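Local coordinates for endo-pectate lyase (Erwinia chrysanthemi, PDB 3B4N), which probably cleaves polygalacturonate and partly methylated pectins by calcium-dependent beta-elimination, acting within the polymer chain, at residues A[150-156]-A[172-178]; A[160-166]-A[184-190]; A[195-201]-A[224-230]. One frame throughout, in Å; residues are numbered along the deposited sequence. Where two conformers were deposited one is given.

Contact 1 of 3, residues A[150-156]-A[172-178]. With ZN (zinc ion), chain F; ZN (zinc ion), chain E; ZN (zinc ion), chain D.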
loop_
_atom_site.group_PDB
_atom_site.type_symbol
_atom_site.label_atom_id
_atom_site.label_comp_id
_atom_site.label_asym_id
_atom_site.label_seq_id
_atom_site.Cartn_x
_atom_site.Cartn_y
_atom_site.Cartn_z
ATOM N N GLN A 150 15.319 8.410 10.202
ATOM C CA GLN A 150 15.765 7.832 8.945
ATOM C C GLN A 150 15.286 8.743 7.822
ATOM O O GLN A 150 14.356 9.525 8.004
ATOM C CB GLN A 150 15.228 6.407 8.793
ATOM C CG GLN A 150 15.691 5.530 9.950
ATOM C CD GLN A 150 15.754 4.056 9.617
ATOM O OE1 GLN A 150 16.266 3.664 8.572
ATOM N NE2 GLN A 150 15.251 3.227 10.523
ATOM N N LYS A 151 15.939 8.649 6.670
ATOM C CA LYS A 151 15.616 9.499 5.537
ATOM C C LYS A 151 14.694 8.844 4.527
ATOM O O LYS A 151 14.702 7.625 4.363
ATOM C CB LYS A 151 16.904 9.910 4.821
ATOM C CG LYS A 151 17.930 10.577 5.724
ATOM C CD LYS A 151 19.244 10.795 4.996
ATOM C CE LYS A 151 20.289 11.383 5.937
ATOM N NZ LYS A 151 21.619 11.522 5.283
ATOM N N PRO A 152 13.877 9.654 3.839
ATOM C CA PRO A 152 12.972 9.095 2.836
ATOM C C PRO A 152 13.812 8.646 1.644
ATOM O O PRO A 152 14.855 9.245 1.350
ATOM C CB PRO A 152 12.073 10.276 2.487
ATOM C CG PRO A 152 12.993 11.461 2.672
ATOM C CD PRO A 152 13.687 11.109 3.973
ATOM N N LEU A 153 13.378 7.584 0.980
ATOM C CA LEU A 153 14.074 7.077 -0.196
ATOM C C LEU A 153 13.679 7.890 -1.424
ATOM O O LEU A 153 14.487 8.112 -2.326
ATOM C CB LEU A 153 13.719 5.616 -0.436
ATOM C CG LEU A 153 14.195 4.605 0.609
ATOM C CD1 LEU A 153 13.614 3.241 0.299
ATOM C CD2 LEU A 153 15.721 4.562 0.610
ATOM N N ILE A 154 12.419 8.311 -1.457
ATOM C CA ILE A 154 11.880 9.097 -2.558
ATOM C C ILE A 154 11.006 10.186 -1.970
ATOM O O ILE A 154 10.240 9.932 -1.033
ATOM C CB ILE A 154 10.993 8.231 -3.496
ATOM C CG1 ILE A 154 11.825 7.122 -4.142
ATOM C CG2 ILE A 154 10.314 9.115 -4.554
ATOM C CD1 ILE A 154 12.871 7.621 -5.125
ATOM N N ILE A 155 11.122 11.393 -2.513
ATOM C CA ILE A 155 10.321 12.526 -2.076
ATOM C C ILE A 155 9.497 12.991 -3.268
ATOM O O ILE A 155 10.033 13.243 -4.356
ATOM C CB ILE A 155 11.195 13.699 -1.594
ATOM C CG1 ILE A 155 11.993 13.278 -0.361
ATOM C CG2 ILE A 155 10.316 14.901 -1.265
ATOM C CD1 ILE A 155 12.952 14.328 0.121
ATOM N N LEU A 156 8.194 13.099 -3.058
ATOM C CA LEU A 156 7.288 13.525 -4.107
ATOM C C LEU A 156 6.702 14.888 -3.751
ATOM O O LEU A 156 6.294 15.126 -2.615
ATOM C CB LEU A 156 6.152 12.501 -4.260
ATOM C CG LEU A 156 6.548 11.047 -4.526
ATOM C CD1 LEU A 156 5.295 10.174 -4.499
ATOM C CD2 LEU A 156 7.252 10.936 -5.879
ATOM N N ALA A 172 14.422 2.320 4.989
ATOM C CA ALA A 172 14.592 3.628 5.627
ATOM C C ALA A 172 13.261 4.280 6.001
ATOM O O ALA A 172 12.470 3.683 6.738
ATOM C CB ALA A 172 15.414 4.547 4.724
ATOM N N ASP A 173 12.999 5.494 5.520
ATOM C CA ASP A 173 11.727 6.140 5.840
ATOM C C ASP A 173 10.763 6.177 4.650
ATOM O O ASP A 173 10.007 7.134 4.466
ATOM C CB ASP A 173 11.926 7.554 6.389
ATOM C CG ASP A 173 10.707 8.046 7.138
ATOM O OD1 ASP A 173 10.485 9.265 7.225
ATOM O OD2 ASP A 173 9.959 7.195 7.656
ATOM N N GLY A 174 10.831 5.140 3.826
ATOM C CA GLY A 174 9.913 5.023 2.705
ATOM C C GLY A 174 9.783 6.171 1.729
ATOM O O GLY A 174 10.773 6.775 1.322
ATOM N N ILE A 175 8.544 6.462 1.344
ATOM C CA ILE A 175 8.254 7.508 0.366
ATOM C C ILE A 175 7.469 8.659 0.973
ATOM O O ILE A 175 6.439 8.442 1.598
ATOM C CB ILE A 175 7.440 6.926 -0.813
ATOM C CG1 ILE A 175 8.199 5.741 -1.419
ATOM C CG2 ILE A 175 7.149 8.010 -1.844
ATOM C CD1 ILE A 175 7.451 5.027 -2.545
ATOM N N HIS A 176 7.954 9.885 0.785
ATOM C CA HIS A 176 7.277 11.067 1.307
ATOM C C HIS A 176 6.487 11.829 0.260
ATOM O O HIS A 176 6.967 12.013 -0.859
ATOM C CB HIS A 176 8.275 12.090 1.857
ATOM C CG HIS A 176 8.801 11.778 3.217
ATOM N ND1 HIS A 176 9.468 12.714 3.977
ATOM C CD2 HIS A 176 8.796 10.635 3.942
ATOM C CE1 HIS A 176 9.852 12.161 5.114
ATOM N NE2 HIS A 176 9.459 10.899 5.117
ATOM N N CYS A 177 5.276 12.241 0.615
ATOM C CA CYS A 177 4.513 13.128 -0.247
ATOM C C CYS A 177 4.675 14.425 0.547
ATOM O O CYS A 177 4.012 14.630 1.565
ATOM C CB CYS A 177 3.042 12.760 -0.313
ATOM S SG CYS A 177 2.070 14.002 -1.232
ATOM N N ASP A 178 5.569 15.300 0.101
ATOM C CA ASP A 178 5.817 16.524 0.853
ATOM C C ASP A 178 5.100 17.806 0.449
ATOM O O ASP A 178 5.292 18.858 1.064
ATOM C CB ASP A 178 7.327 16.742 0.954
ATOM C CG ASP A 178 7.981 15.775 1.939
ATOM O OD1 ASP A 178 9.203 15.583 1.859
ATOM O OD2 ASP A 178 7.266 15.205 2.795
HETATM ZN ZN ZN F . 9.154 10.532 7.198
HETATM ZN ZN ZN E . 9.939 14.697 3.495
HETATM ZN ZN ZN D . 8.335 7.659 8.731
HETATM O O HOH W 1 9.497 15.594 5.244
HETATM O O HOH W 2 7.436 9.215 8.334
HETATM O O HOH W 3 9.075 8.148 10.474
#
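Pro152 and His176 meet across two successive turns of a right-handed parallel beta-helix, whose strands 154-156 and 175-178 run in register. Four backbone hydrogen bonds carry the pairing from Leu153 to Asp178, among them Leu156 N to His176 O at 2.7 Å. Just before the strands, Asp173 N donates a hydrogen bond to Lys151 O. Gly174, with positive phi, supplies the carbonyl for Leu153 N.

Apolar packing lies on the inward face, where Leu156 CD1 meets Ile175 CG2 at 3.9 Å; branched aliphatic residues fill the interior of the coil well. On the outward face Pro152 lays its CB over the centre of the imidazole of His176, 3.6 Å from the ring centroid, a CH-pi contact suited to the compact, conformationally restricted proline ring.

Metal binding uses the edge of the same ring. His176 bridges two zinc ions, one through each nitrogen, which together with the proline fixes the ring's rotation. Asp173 OD1 shares one of them with His176 NE2, while Asp173 OD2 holds a third zinc, to which Asp195 also binds. With CG turned beside the backbone N (chi1 -74°), Asp178 brings OD1 to 2.0 Å from the zinc that His176 ND1 holds at 2.1 Å.

Contact 2 of 3, residues A[160-166]-A[184-190]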
loop_
_atom_site.group_PDB
_atom_site.type_symbol
_atom_site.label_atom_id
_atom_site.label_comp_id
_atom_site.label_asym_id
_atom_site.label_seq_id
_atom_site.Cartn_x
_atom_site.Cartn_y
_atom_site.Cartn_z
ATOM N N THR A 160 4.007 11.775 -9.028
ATOM C CA THR A 160 3.621 10.372 -9.005
ATOM C C THR A 160 4.819 9.481 -9.279
ATOM O O THR A 160 5.659 9.797 -10.122
ATOM C CB THR A 160 2.553 10.069 -10.093
ATOM O OG1 THR A 160 1.348 10.773 -9.782
ATOM C CG2 THR A 160 2.253 8.568 -10.166
ATOM N N VAL A 161 4.916 8.378 -8.548
ATOM C CA VAL A 161 5.970 7.412 -8.789
ATOM C C VAL A 161 5.270 6.067 -8.969
ATOM O O VAL A 161 4.289 5.770 -8.277
ATOM C CB VAL A 161 6.984 7.336 -7.621
ATOM C CG1 VAL A 161 6.300 6.888 -6.336
ATOM C CG2 VAL A 161 8.107 6.380 -7.990
ATOM N N LYS A 162 5.723 5.274 -9.929
ATOM C CA LYS A 162 5.102 3.972 -10.130
ATOM C C LYS A 162 6.081 2.876 -10.481
ATOM O O LYS A 162 7.172 3.142 -10.991
ATOM C CB LYS A 162 3.996 4.048 -11.186
ATOM C CG LYS A 162 4.411 4.544 -12.546
ATOM C CD LYS A 162 3.164 4.738 -13.411
ATOM C CE LYS A 162 3.485 5.251 -14.795
ATOM N NZ LYS A 162 2.223 5.502 -15.557
ATOM N N ASN A 163 5.687 1.645 -10.163
ATOM C CA ASN A 163 6.462 0.442 -10.453
ATOM C C ASN A 163 7.833 0.479 -9.795
ATOM O O ASN A 163 8.862 0.538 -10.468
ATOM C CB ASN A 163 6.622 0.292 -11.969
ATOM C CG ASN A 163 5.310 0.421 -12.709
ATOM O OD1 ASN A 163 5.220 1.132 -13.712
ATOM N ND2 ASN A 163 4.291 -0.261 -12.230
ATOM N N LEU A 164 7.847 0.421 -8.471
ATOM C CA LEU A 164 9.093 0.487 -7.726
ATOM C C LEU A 164 9.080 -0.526 -6.604
ATOM O O LEU A 164 8.041 -0.769 -6.004
ATOM C CB LEU A 164 9.255 1.893 -7.142
ATOM C CG LEU A 164 10.469 2.201 -6.257
ATOM C CD1 LEU A 164 11.750 2.171 -7.091
ATOM C CD2 LEU A 164 10.288 3.581 -5.628
ATOM N N ARG A 165 10.237 -1.119 -6.329
ATOM C CA ARG A 165 10.363 -2.084 -5.251
ATOM C C ARG A 165 11.347 -1.526 -4.239
ATOM O O ARG A 165 12.404 -1.009 -4.602
ATOM C CB ARG A 165 10.875 -3.435 -5.770
ATOM C CG ARG A 165 10.861 -4.552 -4.720
ATOM C CD ARG A 165 11.656 -5.762 -5.206
ATOM N NE ARG A 165 11.223 -6.195 -6.531
ATOM C CZ ARG A 165 10.203 -7.015 -6.761
ATOM N NH1 ARG A 165 9.889 -7.330 -8.007
ATOM N NH2 ARG A 165 9.514 -7.537 -5.754
ATOM N N ILE A 166 10.974 -1.618 -2.969
ATOM C CA ILE A 166 11.808 -1.152 -1.871
ATOM C C ILE A 166 12.381 -2.402 -1.211
ATOM O O ILE A 166 11.633 -3.276 -0.770
ATOM C CB ILE A 166 10.974 -0.360 -0.835
ATOM C CG1 ILE A 166 10.199 0.762 -1.531
ATOM C CG2 ILE A 166 11.888 0.201 0.255
ATOM C CD1 ILE A 166 11.073 1.757 -2.270
ATOM N N ILE A 184 1.291 7.094 -5.348
ATOM C CA ILE A 184 2.282 6.037 -5.173
ATOM C C ILE A 184 1.564 4.831 -5.766
ATOM O O ILE A 184 0.692 4.223 -5.145
ATOM C CB ILE A 184 2.617 5.892 -3.676
ATOM C CG1 ILE A 184 3.226 7.209 -3.170
ATOM C CG2 ILE A 184 3.551 4.719 -3.457
ATOM C CD1 ILE A 184 3.479 7.245 -1.658
ATOM N N GLU A 185 1.950 4.508 -6.995
ATOM C CA GLU A 185 1.287 3.489 -7.793
ATOM C C GLU A 185 2.117 2.244 -8.053
ATOM O O GLU A 185 3.197 2.315 -8.622
ATOM C CB GLU A 185 0.879 4.161 -9.107
ATOM C CG GLU A 185 0.102 3.332 -10.089
ATOM C CD GLU A 185 -0.391 4.171 -11.252
ATOM O OE1 GLU A 185 -1.089 3.622 -12.130
ATOM O OE2 GLU A 185 -0.083 5.385 -11.294
ATOM N N ASN A 186 1.587 1.099 -7.654
ATOM C CA ASN A 186 2.277 -0.174 -7.808
ATOM C C ASN A 186 3.687 -0.176 -7.231
ATOM O O ASN A 186 4.671 -0.395 -7.939
ATOM C CB ASN A 186 2.323 -0.618 -9.268
ATOM C CG ASN A 186 2.721 -2.071 -9.393
ATOM O OD1 ASN A 186 2.340 -2.895 -8.553
ATOM N ND2 ASN A 186 3.481 -2.403 -10.433
ATOM N N VAL A 187 3.770 0.075 -5.933
ATOM C CA VAL A 187 5.047 0.049 -5.242
ATOM C C VAL A 187 5.005 -1.175 -4.333
ATOM O O VAL A 187 3.959 -1.514 -3.776
ATOM C CB VAL A 187 5.287 1.338 -4.417
ATOM C CG1 VAL A 187 6.515 1.158 -3.522
ATOM C CG2 VAL A 187 5.516 2.519 -5.374
ATOM N N ILE A 188 6.140 -1.856 -4.228
ATOM C CA ILE A 188 6.240 -3.050 -3.399
ATOM C C ILE A 188 7.284 -2.807 -2.325
ATOM O O ILE A 188 8.417 -2.452 -2.636
ATOM C CB ILE A 188 6.661 -4.273 -4.232
ATOM C CG1 ILE A 188 5.566 -4.596 -5.252
ATOM C CG2 ILE A 188 6.942 -5.469 -3.316
ATOM C CD1 ILE A 188 5.871 -5.801 -6.130
ATOM N N TRP A 189 6.879 -2.956 -1.068
ATOM C CA TRP A 189 7.799 -2.788 0.065
ATOM C C TRP A 189 8.087 -4.201 0.564
ATOM O O TRP A 189 7.196 -4.867 1.089
ATOM C CB TRP A 189 7.140 -1.979 1.188
ATOM C CG TRP A 189 6.924 -0.511 0.895
ATOM C CD1 TRP A 189 7.690 0.532 1.331
ATOM C CD2 TRP A 189 5.829 0.073 0.173
ATOM N NE1 TRP A 189 7.138 1.728 0.940
ATOM C CE2 TRP A 189 5.995 1.475 0.227
ATOM C CE3 TRP A 189 4.721 -0.453 -0.507
ATOM C CZ2 TRP A 189 5.092 2.357 -0.370
ATOM C CZ3 TRP A 189 3.821 0.430 -1.105
ATOM C CH2 TRP A 189 4.015 1.818 -1.030
ATOM N N GLU A 190 9.325 -4.662 0.412
ATOM C CA GLU A 190 9.680 -6.022 0.829
ATOM C C GLU A 190 9.680 -6.253 2.348
ATOM O O GLU A 190 9.486 -7.381 2.815
ATOM C CB GLU A 190 11.019 -6.422 0.198
ATOM C CG GLU A 190 10.948 -6.641 -1.331
ATOM C CD GLU A 190 10.102 -7.847 -1.743
ATOM O OE1 GLU A 190 10.033 -8.828 -0.974
ATOM O OE2 GLU A 190 9.520 -7.831 -2.852
#
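In one of its two conformers Ile166 lies alongside Trp189, both side chains directed into the core, and sets CG1 over a face of the indole, 3.8 Å from Trp189 CD1. In that conformer Ile166 CG1 also packs on Val187 CG1, at 4.2 Å. The inward row continues through Leu164 against Val187 and Val161 against Ile184, aliphatic residues suited to the apolar interior of a parallel beta-helix.

Between core and surface the two backbones pair in parallel, with Ile166 N to Ile188 O at 2.7 Å. Both chains turn a corner together at Asn163 and Asn186, whose backbones share a left-handed conformation that asparagine tolerates well.

Outward, Lys162 and Glu185 run side by side and touch through CB atoms 3.7 Å apart. Arg165 extends with CG anti to the backbone N (chi1 -173°), then bends at chi3 and brings NH2 to Glu190 OE2, a 2.9 Å salt bridge lying close to the guanidinium plane. Lys29 takes the other oxygen of Glu190, OE1, so each carboxylate oxygen faces a cation.

Strand 22-29 covers this outer face, with Met25 against Arg165 and Ile188; strands 131-133 and 138-139 continue the stack beyond 160-166, and Leu153 meets Ile166 inside the coil.

Contact 3 of 3, residues A[195-201]-A[224-230]. With ZN (zinc ion), chain D.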
loop_
_atom_site.group_PDB
_atom_site.type_symbol
_atom_site.label_atom_id
_atom_site.label_comp_id
_atom_site.label_asym_id
_atom_site.label_seq_id
_atom_site.Cartn_x
_atom_site.Cartn_y
_atom_site.Cartn_z
ATOM N N ASP A 195 8.142 3.177 8.095
ATOM C CA ASP A 195 6.774 3.160 7.594
ATOM C C ASP A 195 6.907 3.110 6.083
ATOM O O ASP A 195 8.010 3.239 5.562
ATOM C CB ASP A 195 5.984 4.402 8.057
ATOM C CG ASP A 195 6.811 5.675 8.042
ATOM O OD1 ASP A 195 7.194 6.154 9.126
ATOM O OD2 ASP A 195 7.077 6.197 6.949
ATOM N N ALA A 196 5.798 2.920 5.376
ATOM C CA ALA A 196 5.833 2.816 3.914
ATOM C C ALA A 196 5.778 4.155 3.173
ATOM O O ALA A 196 6.572 4.398 2.251
ATOM C CB ALA A 196 4.684 1.916 3.437
ATOM N N ALA A 197 4.830 5.005 3.554
ATOM C CA ALA A 197 4.659 6.314 2.928
ATOM C C ALA A 197 4.167 7.294 3.972
ATOM O O ALA A 197 3.474 6.915 4.921
ATOM C CB ALA A 197 3.661 6.222 1.778
ATOM N N THR A 198 4.513 8.561 3.776
ATOM C CA THR A 198 4.174 9.632 4.706
ATOM C C THR A 198 3.492 10.782 3.988
ATOM O O THR A 198 4.019 11.318 3.014
ATOM C CB THR A 198 5.453 10.173 5.393
ATOM O OG1 THR A 198 6.150 9.092 6.020
ATOM C CG2 THR A 198 5.114 11.241 6.421
ATOM N N ASN A 199 2.315 11.156 4.471
ATOM C CA ASN A 199 1.579 12.252 3.884
ATOM C C ASN A 199 1.882 13.558 4.612
ATOM O O ASN A 199 1.386 13.812 5.713
ATOM C CB ASN A 199 0.068 11.966 3.920
ATOM C CG ASN A 199 -0.731 12.976 3.112
ATOM O OD1 ASN A 199 -0.179 13.973 2.641
ATOM N ND2 ASN A 199 -2.027 12.723 2.946
ATOM N N ASN A 200 2.741 14.359 3.991
ATOM C CA ASN A 200 3.105 15.688 4.484
ATOM C C ASN A 200 2.604 16.675 3.422
ATOM O O ASN A 200 3.045 17.825 3.383
ATOM C CB ASN A 200 4.630 15.854 4.587
ATOM C CG ASN A 200 5.255 15.041 5.707
ATOM O OD1 ASN A 200 6.364 14.535 5.561
ATOM N ND2 ASN A 200 4.572 14.944 6.835
ATOM N N GLY A 201 1.686 16.219 2.567
ATOM C CA GLY A 201 1.158 17.050 1.493
ATOM C C GLY A 201 -0.339 17.285 1.546
ATOM O O GLY A 201 -0.916 17.332 2.622
ATOM N N LYS A 224 2.972 1.508 11.935
ATOM C CA LYS A 224 2.112 1.955 10.849
ATOM C C LYS A 224 2.691 1.806 9.450
ATOM O O LYS A 224 3.902 1.819 9.248
ATOM C CB LYS A 224 1.686 3.415 11.073
ATOM C CG LYS A 224 2.720 4.470 10.709
ATOM C CD LYS A 224 3.981 4.386 11.557
ATOM C CE LYS A 224 4.876 5.594 11.293
ATOM N NZ LYS A 224 6.241 5.430 11.874
ATOM N N VAL A 225 1.791 1.648 8.486
ATOM C CA VAL A 225 2.164 1.550 7.083
ATOM C C VAL A 225 2.164 2.974 6.524
ATOM O O VAL A 225 3.166 3.430 5.948
ATOM C CB VAL A 225 1.153 0.686 6.302
ATOM C CG1 VAL A 225 1.480 0.697 4.822
ATOM C CG2 VAL A 225 1.205 -0.751 6.829
ATOM N N LEU A 226 1.052 3.676 6.724
ATOM C CA LEU A 226 0.902 5.045 6.242
ATOM C C LEU A 226 0.863 6.041 7.402
ATOM O O LEU A 226 0.010 5.952 8.295
ATOM C CB LEU A 226 -0.380 5.160 5.394
ATOM C CG LEU A 226 -0.504 4.130 4.259
ATOM C CD1 LEU A 226 -1.887 4.218 3.605
ATOM C CD2 LEU A 226 0.588 4.354 3.232
ATOM N N GLN A 227 1.813 6.975 7.393
ATOM C CA GLN A 227 1.899 8.015 8.417
ATOM C C GLN A 227 1.326 9.289 7.802
ATOM O O GLN A 227 1.606 9.600 6.648
ATOM C CB GLN A 227 3.360 8.224 8.823
ATOM C CG GLN A 227 3.597 9.328 9.852
ATOM C CD GLN A 227 2.939 9.052 11.192
ATOM O OE1 GLN A 227 2.669 7.904 11.549
ATOM N NE2 GLN A 227 2.695 10.114 11.952
ATOM N N HIS A 228 0.534 10.024 8.565
ATOM C CA HIS A 228 -0.113 11.223 8.036
ATOM C C HIS A 228 0.108 12.381 9.004
ATOM O O HIS A 228 -0.424 12.383 10.126
ATOM C CB HIS A 228 -1.600 10.882 7.848
ATOM C CG HIS A 228 -2.381 11.880 7.057
ATOM N ND1 HIS A 228 -3.521 11.523 6.366
ATOM C CD2 HIS A 228 -2.262 13.223 6.920
ATOM C CE1 HIS A 228 -4.070 12.606 5.842
ATOM N NE2 HIS A 228 -3.326 13.650 6.163
ATOM N N ASN A 229 0.905 13.352 8.554
ATOM C CA ASN A 229 1.289 14.515 9.362
ATOM C C ASN A 229 0.673 15.848 8.967
ATOM O O ASN A 229 0.447 16.703 9.824
ATOM C CB ASN A 229 2.809 14.704 9.319
ATOM C CG ASN A 229 3.574 13.483 9.777
ATOM O OD1 ASN A 229 4.617 13.149 9.210
ATOM N ND2 ASN A 229 3.078 12.818 10.808
ATOM N N SER A 230 0.456 16.067 7.676
ATOM C CA SER A 230 -0.120 17.343 7.272
ATOM C C SER A 230 -1.574 17.437 7.726
ATOM O O SER A 230 -2.166 16.442 8.156
ATOM C CB SER A 230 -0.035 17.506 5.754
ATOM O OG SER A 230 -0.690 16.434 5.112
HETATM ZN ZN ZN D . 8.335 7.659 8.731
HETATM O O HOH W 2 7.436 9.215 8.334
HETATM O O HOH W 3 9.075 8.148 10.474
#
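Asn199 lays its amide over one face of the imidazole of His228, the two planes 29° apart, with ND2 offset toward the rim and 3.5 Å from His228 CE1. Matching first torsions, CG anti to the backbone N in both (chi1 -171° for Asn199), keep amide and ring side by side on the inward face. At the ring edge His228 NE2 bonds to Ser233 and ND1 to Trp251, while Asn199 ND2 bonds to Thr235: polar groups buried inside the coil find partners there. A second pair of amides, Asn200 and Asn229, is nearly coplanar, and Asn200 ND2 donates in plane to a lone pair of Asn229 OD1 at 3.0 Å.

These residues stand on neighbouring turns of the right-handed parallel beta-helix, joined by regular bonds such as Asn199 N to Gln227 O. At the strand's end Asn199 O accepts from both Asn229 N and Ser230 N. Asparagine suits this place because its OD1 can take the backbone N two residues on, here closing an Asx turn on Gly201 N. Ser230 OG donates to Gly201 O at 2.7 Å.

On the inner side the short side chain of Ala197 packs against Leu226 CD2, 3.9 Å from Ala197 CB. The opposite end is charged. Asp195 OD1 binds a zinc ion at 1.9 Å, a site shared with Asp173, and through its anti lone pair accepts a hydrogen bond from Lys224 NZ at 3.0 Å, part of a salt bridge. Metal and ammonium thus meet the same oxygen. Thr198 OG1 lies 2.7 Å from the zinc-bound water 2.

How the contacts relate
From the N-terminal side, contact 1 opens at 150-156, and contact 2 opens at 160-166 before 172-178 closes the first coil; 184-190 then closes the second loop, so the two contacts cross along the chain. They join the same pair of turns on different walls of the beta-helix and meet inside it, where Leu156 packs on Val161 and Ile184. Contact 3 follows in series, from 195-201 to 224-230, and lengthens the sheet of contact 1, since strands 175-179 and 197-199 are neighbours. One zinc ion spans contacts 1 and 3, while Trp189 of contact 2 reaches the backbone of Ala196 in contact 3.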